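Side-chain contacts in minor fimbrium tip subunit Mfa3 (Porphyromonas gingivalis ATCC 33277, PDB 5NF4), which forms part of the tip of the minor fimbriae, filaments that mediate biofilm formation and adhesion of the bacterium to host cells and other oral bacteria: residues Asp146-His151 with Glu239-Gly244; Ile213-Ala218 with Gly251-Ala256; Val225-Glu230 with Val320-His325. One frame throughout, in Å; residues are numbered along the deposited sequence.

In the fold
Contact 2 lies in the interior, contact 1 at the surface, and contact 3 is partly buried. Contacts 1 and 2 work on the same group of strands: 238-242 pairs with both 210-216 and 248-254, and Leu240 N bonds to Ile213 O while Tyr150 O takes the backbone N of Tyr252. Contact 3 joins contact 2 through a probable hydrogen bond from Val320 N to Ala256 O, but comes no nearer than about 10 Å, between nearest atoms, to contact 1. Chemistry follows place: aliphatic groups meet in contact 2, whereas each of the other two turns on the flat face of one arginine, laid on an imidazole in contact 1 and on a peptide in contact 3.

Contact 1: residues Asp146-His151 with Glu239-Gly244; sequences DPIHYH and ELRRVG
Glu239 O faces the edge of the His151 ring and lies in its plane, 3.2 Å from CE1 and 3.4 Å from ND1. Across one face of the same imidazole lies the guanidinium of Arg241, stacked with 4.2 Å between centres and the planes only 20° apart. The overlap is offset: His151 CB sits over the guanidinium face, 3.2 Å from Arg241 NE, while NH2 reaches over the ring. An extended chain from CG to NE carries the group there. Beyond the ring, Arg241 NH2 runs on to the end of Ile148, whose CD1 is 3.4 Å away; CG1 is anti to the backbone N (chi1 -164°), which sends that branch out toward the arginine. The contact sets a short 3-10 turn, 147-150, against strand 238-242. An Asx turn opens it: Asp146 OD1 accepts from Ile148 N at 3.1 Å, on the anti side of the carboxylate, and Asp146 OD2 is bonded by Asn157. At the other end His151 N donates to Ile148 O, 2.9 Å away, which closes the turn just before the imidazole. Arg241 is exposed and poorly ordered, while Ile148 and His151 also touch a crystal neighbour.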
loop_
_atom_site.group_PDB
_atom_site.type_symbol
_atom_site.label_atom_id
_atom_site.label_comp_id
_atom_site.label_asym_id
_atom_site.label_seq_id
_atom_site.Cartn_x
_atom_site.Cartn_y
_atom_site.Cartn_z
ATOM N N ASP A 146 8.882 -8.180 2.321
ATOM C CA ASP A 146 10.241 -8.411 1.799
ATOM C C ASP A 146 11.175 -7.213 2.129
ATOM O O ASP A 146 10.832 -6.063 1.866
ATOM C CB ASP A 146 10.150 -8.655 0.283
ATOM C CG ASP A 146 11.453 -9.181 -0.326
ATOM O OD1 ASP A 146 12.540 -8.648 -0.013
ATOM O OD2 ASP A 146 11.395 -10.115 -1.170
ATOM N N PRO A 147 12.348 -7.467 2.749
ATOM C CA PRO A 147 13.282 -6.376 3.090
ATOM C C PRO A 147 13.557 -5.363 1.950
ATOM O O PRO A 147 13.715 -4.153 2.196
ATOM C CB PRO A 147 14.567 -7.124 3.452
ATOM C CG PRO A 147 14.064 -8.435 4.011
ATOM C CD PRO A 147 12.885 -8.792 3.116
ATOM N N ILE A 148 13.629 -5.850 0.721
ATOM C CA ILE A 148 13.949 -4.942 -0.374
ATOM C C ILE A 148 12.787 -3.949 -0.626
ATOM O O ILE A 148 13.024 -2.840 -1.118
ATOM C CB ILE A 148 14.311 -5.725 -1.657
ATOM C CG1 ILE A 148 15.024 -4.801 -2.653
ATOM C CG2 ILE A 148 13.119 -6.315 -2.340
ATOM C CD1 ILE A 148 16.341 -4.219 -2.147
ATOM N N HIS A 149 11.569 -4.310 -0.246
ATOM C CA HIS A 149 10.419 -3.461 -0.549
ATOM C C HIS A 149 10.301 -2.213 0.313
ATOM O O HIS A 149 9.510 -1.335 -0.014
ATOM C CB HIS A 149 9.117 -4.272 -0.480
ATOM C CG HIS A 149 8.943 -5.151 -1.666
ATOM N ND1 HIS A 149 8.177 -6.297 -1.659
ATOM C CD2 HIS A 149 9.501 -5.078 -2.901
ATOM C CE1 HIS A 149 8.232 -6.864 -2.855
ATOM N NE2 HIS A 149 9.035 -6.144 -3.625
ATOM N N TYR A 150 11.096 -2.080 1.379
ATOM C CA TYR A 150 11.153 -0.792 2.058
ATOM C C TYR A 150 11.972 0.220 1.239
ATOM O O TYR A 150 11.985 1.438 1.526
ATOM C CB TYR A 150 11.753 -0.951 3.476
ATOM C CG TYR A 150 10.936 -1.789 4.433
ATOM C CD1 TYR A 150 9.944 -1.228 5.223
ATOM C CD2 TYR A 150 11.171 -3.153 4.574
ATOM C CE1 TYR A 150 9.195 -2.017 6.085
ATOM C CE2 TYR A 150 10.426 -3.929 5.444
ATOM C CZ TYR A 150 9.450 -3.348 6.203
ATOM O OH TYR A 150 8.713 -4.132 7.052
ATOM N N HIS A 151 12.715 -0.283 0.251
ATOM C CA HIS A 151 13.537 0.545 -0.593
ATOM C C HIS A 151 13.008 0.719 -2.003
ATOM O O HIS A 151 13.066 1.806 -2.561
ATOM C CB HIS A 151 14.945 -0.038 -0.710
ATOM C CG HIS A 151 15.679 -0.126 0.585
ATOM N ND1 HIS A 151 16.222 0.978 1.208
ATOM C CD2 HIS A 151 15.972 -1.187 1.372
ATOM C CE1 HIS A 151 16.823 0.596 2.321
ATOM N NE2 HIS A 151 16.676 -0.708 2.450
ATOM N N GLU A 239 17.371 3.292 5.742
ATOM C CA GLU A 239 18.003 4.448 5.131
ATOM C C GLU A 239 17.345 4.632 3.764
ATOM O O GLU A 239 17.339 3.708 2.958
ATOM C CB GLU A 239 19.516 4.270 5.020
ATOM C CG GLU A 239 20.206 5.573 4.690
ATOM C CD GLU A 239 21.718 5.452 4.629
ATOM O OE1 GLU A 239 22.341 6.322 3.994
ATOM O OE2 GLU A 239 22.278 4.501 5.214
ATOM N N LEU A 240 16.746 5.794 3.519
ATOM C CA LEU A 240 16.068 6.049 2.235
ATOM C C LEU A 240 17.020 6.069 1.055
ATOM O O LEU A 240 18.205 6.313 1.198
ATOM C CB LEU A 240 15.292 7.368 2.272
ATOM C CG LEU A 240 14.231 7.505 3.377
ATOM C CD1 LEU A 240 13.384 8.736 3.116
ATOM C CD2 LEU A 240 13.325 6.273 3.547
ATOM N N ARG A 241 16.490 5.808 -0.128
ATOM C CA ARG A 241 17.326 5.712 -1.304
ATOM C C ARG A 241 17.194 6.963 -2.145
ATOM O O ARG A 241 16.091 7.390 -2.498
ATOM C CB ARG A 241 16.971 4.462 -2.114
ATOM C CG ARG A 241 17.465 3.183 -1.445
ATOM C CD ARG A 241 17.492 2.003 -2.400
ATOM N NE ARG A 241 17.893 0.766 -1.728
ATOM C CZ ARG A 241 17.875 -0.441 -2.292
ATOM N NH1 ARG A 241 17.481 -0.589 -3.552
ATOM N NH2 ARG A 241 18.252 -1.506 -1.595
ATOM N N ARG A 242 18.336 7.545 -2.447
ATOM C CA ARG A 242 18.398 8.727 -3.277
ATOM C C ARG A 242 18.098 8.358 -4.709
ATOM O O ARG A 242 18.665 7.415 -5.239
ATOM C CB ARG A 242 19.763 9.378 -3.183
ATOM C CG ARG A 242 19.870 10.717 -3.898
ATOM C CD ARG A 242 21.287 11.290 -3.847
ATOM N NE ARG A 242 21.232 12.718 -4.117
ATOM C CZ ARG A 242 22.032 13.626 -3.581
ATOM N NH1 ARG A 242 23.018 13.271 -2.754
ATOM N NH2 ARG A 242 21.841 14.900 -3.887
ATOM N N VAL A 243 17.193 9.100 -5.327
ATOM C CA VAL A 243 16.918 8.937 -6.747
ATOM C C VAL A 243 18.055 9.569 -7.533
ATOM O O VAL A 243 18.089 10.787 -7.759
ATOM C CB VAL A 243 15.551 9.547 -7.119
ATOM C CG1 VAL A 243 15.320 9.468 -8.629
ATOM C CG2 VAL A 243 14.451 8.833 -6.345
ATOM N N GLY A 244 19.011 8.721 -7.910
ATOM C CA GLY A 244 20.162 9.140 -8.691
ATOM C C GLY A 244 20.942 10.251 -8.018
ATOM O O GLY A 244 21.372 10.115 -6.873
#

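Contact 2: residues Ile213-Ala218 with Gly251-Ala256; sequences IELCNA and GYMPEA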
loop_
_atom_site.group_PDB
_atom_site.type_symbol
_atom_site.label_atom_id
_atom_site.label_comp_id
_atom_site.label_asym_id
_atom_site.label_seq_id
_atom_site.Cartn_x
_atom_site.Cartn_y
_atom_site.Cartn_z
ATOM N N ILE A 213 18.940 10.159 5.639
ATOM C CA ILE A 213 17.531 10.125 5.951
ATOM C C ILE A 213 17.127 8.688 6.221
ATOM O O ILE A 213 17.423 7.802 5.425
ATOM C CB ILE A 213 16.645 10.650 4.800
ATOM C CG1 ILE A 213 17.159 11.973 4.253
ATOM C CG2 ILE A 213 15.180 10.741 5.279
ATOM C CD1 ILE A 213 16.326 12.498 3.082
ATOM N N GLU A 214 16.436 8.473 7.331
ATOM C CA GLU A 214 15.985 7.149 7.739
ATOM C C GLU A 214 14.503 7.147 8.046
ATOM O O GLU A 214 14.014 8.029 8.740
ATOM C CB GLU A 214 16.709 6.677 9.002
ATOM C CG GLU A 214 18.180 6.431 8.843
ATOM C CD GLU A 214 18.888 6.328 10.184
ATOM O OE1 GLU A 214 19.017 7.369 10.872
ATOM O OE2 GLU A 214 19.306 5.212 10.549
ATOM N N LEU A 215 13.819 6.108 7.594
ATOM C CA LEU A 215 12.450 5.815 8.012
ATOM C C LEU A 215 12.455 4.897 9.225
ATOM O O LEU A 215 13.060 3.827 9.199
ATOM C CB LEU A 215 11.683 5.165 6.863
ATOM C CG LEU A 215 10.328 4.535 7.208
ATOM C CD1 LEU A 215 9.296 5.541 7.710
ATOM C CD2 LEU A 215 9.846 3.804 5.999
ATOM N N CYS A 216 11.782 5.337 10.290
ATOM C CA CYS A 216 11.775 4.639 11.559
ATOM C C CYS A 216 10.359 4.185 11.957
ATOM O O CYS A 216 9.363 4.859 11.631
ATOM C CB CYS A 216 12.346 5.534 12.648
ATOM S SG CYS A 216 14.076 6.010 12.282
ATOM N N ASN A 217 10.311 3.071 12.698
ATOM C CA ASN A 217 9.083 2.445 13.231
ATOM C C ASN A 217 8.155 1.911 12.148
ATOM O O ASN A 217 6.967 1.751 12.382
ATOM C CB ASN A 217 8.272 3.400 14.115
ATOM C CG ASN A 217 8.946 3.727 15.438
ATOM O OD1 ASN A 217 9.946 3.118 15.848
ATOM N ND2 ASN A 217 8.405 4.735 16.103
ATOM N N ALA A 218 8.693 1.601 10.982
ATOM C CA ALA A 218 7.842 1.012 9.948
ATOM C C ALA A 218 7.272 -0.327 10.432
ATOM O O ALA A 218 7.903 -1.100 11.136
ATOM C CB ALA A 218 8.626 0.821 8.653
ATOM N N GLY A 251 11.303 5.917 0.032
ATOM C CA GLY A 251 11.120 4.638 0.685
ATOM C C GLY A 251 9.658 4.205 0.643
ATOM O O GLY A 251 8.763 4.932 0.168
ATOM N N TYR A 252 9.406 3.014 1.156
ATOM C CA TYR A 252 8.049 2.479 1.209
ATOM C C TYR A 252 7.820 1.777 2.526
ATOM O O TYR A 252 8.753 1.301 3.154
ATOM C CB TYR A 252 7.791 1.497 0.046
ATOM C CG TYR A 252 8.177 2.042 -1.301
ATOM C CD1 TYR A 252 9.483 1.952 -1.766
ATOM C CD2 TYR A 252 7.245 2.677 -2.111
ATOM C CE1 TYR A 252 9.829 2.445 -2.991
ATOM C CE2 TYR A 252 7.599 3.162 -3.340
ATOM C CZ TYR A 252 8.893 3.057 -3.768
ATOM O OH TYR A 252 9.278 3.558 -4.988
ATOM N N MET A 253 6.567 1.704 2.953
ATOM C CA MET A 253 6.276 0.982 4.168
ATOM C C MET A 253 4.847 0.449 4.169
ATOM O O MET A 253 3.956 1.023 3.525
ATOM C CB MET A 253 6.467 1.848 5.412
ATOM C CG MET A 253 5.617 3.077 5.493
ATOM S SD MET A 253 6.044 4.395 4.325
ATOM C CE MET A 253 5.623 5.801 5.397
ATOM N N PRO A 254 4.639 -0.628 4.913
ATOM C CA PRO A 254 3.257 -1.111 4.955
ATOM C C PRO A 254 2.317 -0.156 5.675
ATOM O O PRO A 254 2.727 0.653 6.503
ATOM C CB PRO A 254 3.366 -2.421 5.706
ATOM C CG PRO A 254 4.809 -2.806 5.648
ATOM C CD PRO A 254 5.536 -1.498 5.693
ATOM N N GLU A 255 1.042 -0.253 5.337
ATOM C CA GLU A 255 -0.001 0.390 6.116
ATOM C C GLU A 255 0.231 0.179 7.598
ATOM O O GLU A 255 0.604 -0.914 8.022
ATOM C CB GLU A 255 -1.366 -0.178 5.691
ATOM C CG GLU A 255 -2.539 0.391 6.407
ATOM C CD GLU A 255 -3.794 -0.097 5.763
ATOM O OE1 GLU A 255 -4.239 0.545 4.782
ATOM O OE2 GLU A 255 -4.283 -1.155 6.210
ATOM N N ALA A 256 0.012 1.225 8.381
ATOM C CA ALA A 256 0.180 1.164 9.814
ATOM C C ALA A 256 -0.897 1.972 10.491
ATOM O O ALA A 256 -0.955 3.196 10.335
ATOM C CB ALA A 256 1.583 1.676 10.229
#
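Met253 and Leu215 meet at about a right angle, and the methionine can be followed outward atom by atom. Its CB, which leaves the backbone toward the facing segment, does most of the work: it lies 3.9 Å from Leu215 CD2 and 4.0 Å from Ala218 CB, so that two methyl groups from one segment share a single methylene of the other. CG then sits between the backbone N and the carbonyl carbon (chi1 60°), and a bend at chi2 (-70°) brings the sulfur back alongside the leucine, Met253 SD 4.2 Å from Leu215 CD2. At the tip, Met253 CE is 4.4 Å from Leu215 CD1, the second branch of the same side chain. The methionine also touches Asn276, in the loop just before strand 277-282.

From the leucine's side, CG is anti to the backbone N (chi1 168°), and CD2 is the branch that reaches across. Besides Met253 CB, Leu215 CD2 meets Tyr252 O at 3.9 Å. That carbonyl oxygen is buried here with no hydrogen-bond partner in the model; across the contact it meets a methyl group. The tyrosine ring itself leaves from the other face of the strand, where its hydroxyl bonds to Glu66.

Strands 210-216 and 248-254 are not paired with each other; both pair antiparallel with 238-242, whose Leu240 also packs on Leu215. The contact therefore reaches across strand 238-242, between its two neighbours, on the face that alternation gives to Leu215 and Met253. Aliphatic side chains from alternate strands, with Ala218 just beyond strand 210-216, pack together on one face of the sheet, consistent with the core of a transthyretin-like beta-sandwich domain as in the fimbrillin superfamily.

Contact 3: residues Val225-Glu230 with Val320-His325; sequences VPNQSE and VYRNRH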
loop_
_atom_site.group_PDB
_atom_site.type_symbol
_atom_site.label_atom_id
_atom_site.label_comp_id
_atom_site.label_asym_id
_atom_site.label_seq_id
_atom_site.Cartn_x
_atom_site.Cartn_y
_atom_site.Cartn_z
ATOM N N VAL A 225 -5.913 -7.139 3.139
ATOM C CA VAL A 225 -7.071 -6.267 3.346
ATOM C C VAL A 225 -6.722 -5.290 4.431
ATOM O O VAL A 225 -5.824 -5.535 5.243
ATOM C CB VAL A 225 -8.342 -7.034 3.748
ATOM C CG1 VAL A 225 -8.896 -7.738 2.578
ATOM C CG2 VAL A 225 -8.056 -7.985 4.918
ATOM N N PRO A 226 -7.411 -4.157 4.453
ATOM C CA PRO A 226 -7.039 -3.138 5.439
ATOM C C PRO A 226 -6.976 -3.612 6.890
ATOM O O PRO A 226 -7.771 -4.430 7.344
ATOM C CB PRO A 226 -8.140 -2.085 5.268
ATOM C CG PRO A 226 -8.563 -2.220 3.872
ATOM C CD PRO A 226 -8.481 -3.692 3.552
ATOM N N ASN A 227 -6.006 -3.045 7.599
ATOM C CA ASN A 227 -5.783 -3.269 9.016
ATOM C C ASN A 227 -6.836 -2.565 9.857
ATOM O O ASN A 227 -7.249 -1.455 9.528
ATOM C CB ASN A 227 -4.400 -2.748 9.426
ATOM C CG ASN A 227 -3.265 -3.595 8.909
ATOM O OD1 ASN A 227 -2.901 -4.585 9.523
ATOM N ND2 ASN A 227 -2.684 -3.195 7.785
ATOM N N GLN A 228 -7.272 -3.223 10.930
ATOM C CA GLN A 228 -8.153 -2.611 11.925
ATOM C C GLN A 228 -7.445 -2.386 13.272
ATOM O O GLN A 228 -8.048 -1.845 14.193
ATOM C CB GLN A 228 -9.392 -3.495 12.156
ATOM C CG GLN A 228 -10.198 -3.822 10.882
ATOM C CD GLN A 228 -10.818 -5.197 10.937
ATOM O OE1 GLN A 228 -10.196 -6.190 10.550
ATOM N NE2 GLN A 228 -12.046 -5.269 11.438
ATOM N N SER A 229 -6.198 -2.844 13.378
ATOM C CA SER A 229 -5.432 -2.819 14.636
ATOM C C SER A 229 -4.065 -2.249 14.372
ATOM O O SER A 229 -3.551 -2.387 13.272
ATOM C CB SER A 229 -5.247 -4.240 15.206
ATOM O OG SER A 229 -6.449 -4.751 15.771
ATOM N N GLU A 230 -3.456 -1.710 15.426
ATOM C CA GLU A 230 -2.071 -1.267 15.352
ATOM C C GLU A 230 -1.111 -2.415 15.055
ATOM O O GLU A 230 -1.404 -3.581 15.355
ATOM C CB GLU A 230 -1.667 -0.607 16.664
ATOM C CG GLU A 230 -2.407 0.673 17.003
ATOM C CD GLU A 230 -1.807 1.393 18.180
ATOM O OE1 GLU A 230 -1.014 0.761 18.918
ATOM O OE2 GLU A 230 -2.088 2.595 18.352
ATOM N N VAL A 320 -0.725 5.475 8.637
ATOM C CA VAL A 320 -0.194 5.444 7.285
ATOM C C VAL A 320 -1.091 4.503 6.479
ATOM O O VAL A 320 -1.163 3.337 6.801
ATOM C CB VAL A 320 1.249 4.937 7.274
ATOM C CG1 VAL A 320 1.799 4.773 5.851
ATOM C CG2 VAL A 320 2.162 5.870 8.107
ATOM N N TYR A 321 -1.736 5.004 5.436
ATOM C CA TYR A 321 -2.672 4.220 4.627
ATOM C C TYR A 321 -2.021 3.593 3.390
ATOM O O TYR A 321 -1.199 4.227 2.715
ATOM C CB TYR A 321 -3.835 5.105 4.199
ATOM C CG TYR A 321 -4.784 5.450 5.325
ATOM C CD1 TYR A 321 -5.757 4.542 5.744
ATOM C CD2 TYR A 321 -4.703 6.664 5.979
ATOM C CE1 TYR A 321 -6.616 4.845 6.790
ATOM C CE2 TYR A 321 -5.558 6.974 7.023
ATOM C CZ TYR A 321 -6.520 6.056 7.421
ATOM O OH TYR A 321 -7.365 6.369 8.456
ATOM N N ARG A 322 -2.440 2.375 3.041
ATOM C CA ARG A 322 -1.904 1.745 1.838
ATOM C C ARG A 322 -2.169 2.571 0.584
ATOM O O ARG A 322 -3.202 3.237 0.462
ATOM C CB ARG A 322 -2.507 0.358 1.645
ATOM C CG ARG A 322 -3.994 0.382 1.331
ATOM C CD ARG A 322 -4.626 -1.030 1.334
ATOM N NE ARG A 322 -4.463 -1.651 2.643
ATOM C CZ ARG A 322 -4.066 -2.896 2.855
ATOM N NH1 ARG A 322 -3.853 -3.726 1.822
ATOM N NH2 ARG A 322 -3.881 -3.305 4.111
ATOM N N ASN A 323 -1.243 2.488 -0.357
ATOM C CA ASN A 323 -1.407 3.012 -1.697
ATOM C C ASN A 323 -1.598 4.529 -1.712
ATOM O O ASN A 323 -2.159 5.082 -2.647
ATOM C CB ASN A 323 -2.577 2.315 -2.398
ATOM C CG ASN A 323 -2.352 2.156 -3.909
ATOM O OD1 ASN A 323 -1.293 1.732 -4.359
ATOM N ND2 ASN A 323 -3.364 2.499 -4.689
ATOM N N ARG A 324 -1.088 5.196 -0.681
ATOM C CA ARG A 324 -1.073 6.648 -0.674
ATOM C C ARG A 324 0.378 7.116 -0.785
ATOM O O ARG A 324 1.320 6.369 -0.495
ATOM C CB ARG A 324 -1.716 7.209 0.594
ATOM C CG ARG A 324 -3.192 6.796 0.776
ATOM C CD ARG A 324 -4.129 7.397 -0.263
ATOM N NE ARG A 324 -4.311 8.850 -0.159
ATOM C CZ ARG A 324 -4.964 9.474 0.823
ATOM N NH1 ARG A 324 -5.493 8.795 1.840
ATOM N NH2 ARG A 324 -5.072 10.797 0.797
ATOM N N HIS A 325 0.525 8.360 -1.195
ATOM C CA HIS A 325 1.833 8.961 -1.477
ATOM C C HIS A 325 2.042 10.151 -0.538
ATOM O O HIS A 325 1.312 11.149 -0.621
ATOM C CB HIS A 325 1.824 9.348 -2.956
ATOM C CG HIS A 325 3.129 9.834 -3.517
ATOM N ND1 HIS A 325 3.224 10.324 -4.806
ATOM C CD2 HIS A 325 4.376 9.920 -2.990
ATOM C CE1 HIS A 325 4.470 10.688 -5.048
ATOM N NE2 HIS A 325 5.190 10.454 -3.964
#
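Arg322, Pro226 and Val225 carry most of this contact, and the arginine supplies most of the buried area. Its guanidinium lies with one face over the peptide that joins the other two: Pro226 N stands 3.6 Å above the plane, displaced toward the rim, and Val225 C is beside it, 3.9 Å from Arg322 CZ. Arg322 NH2 comes closest, 3.2 Å from Val225 O and 3.4 Å from Pro226 CA. The angle to that carbonyl is too poor for a hydrogen bond, as expected for a group laid on the peptide with its N-H bonds directed to other partners. NH1 donates to Arg223 O, and NH2 forms a salt bridge with Glu255 OE2. The same carboxylate oxygen accepts from the backbone N of Asn227, so Glu255 ties both segments together and probably stabilises the arginine's charge.

At the edge of the guanidinium, near its plane, Asn227 ND2 is 3.9 Å from Arg322 NH2, the amide turned 41° from it. A bend at chi3 (60°) swings the guanidinium round onto Val225 and Pro226.

Arg322 is the second residue of a type II turn, Tyr321 to Arg324, that leads into strand 324-332, and its side chain packs on Val195 of strand 180-205. Val225, meanwhile, turns its side chain the other way, against Met139 and Gln140 at the end of helix 132-140.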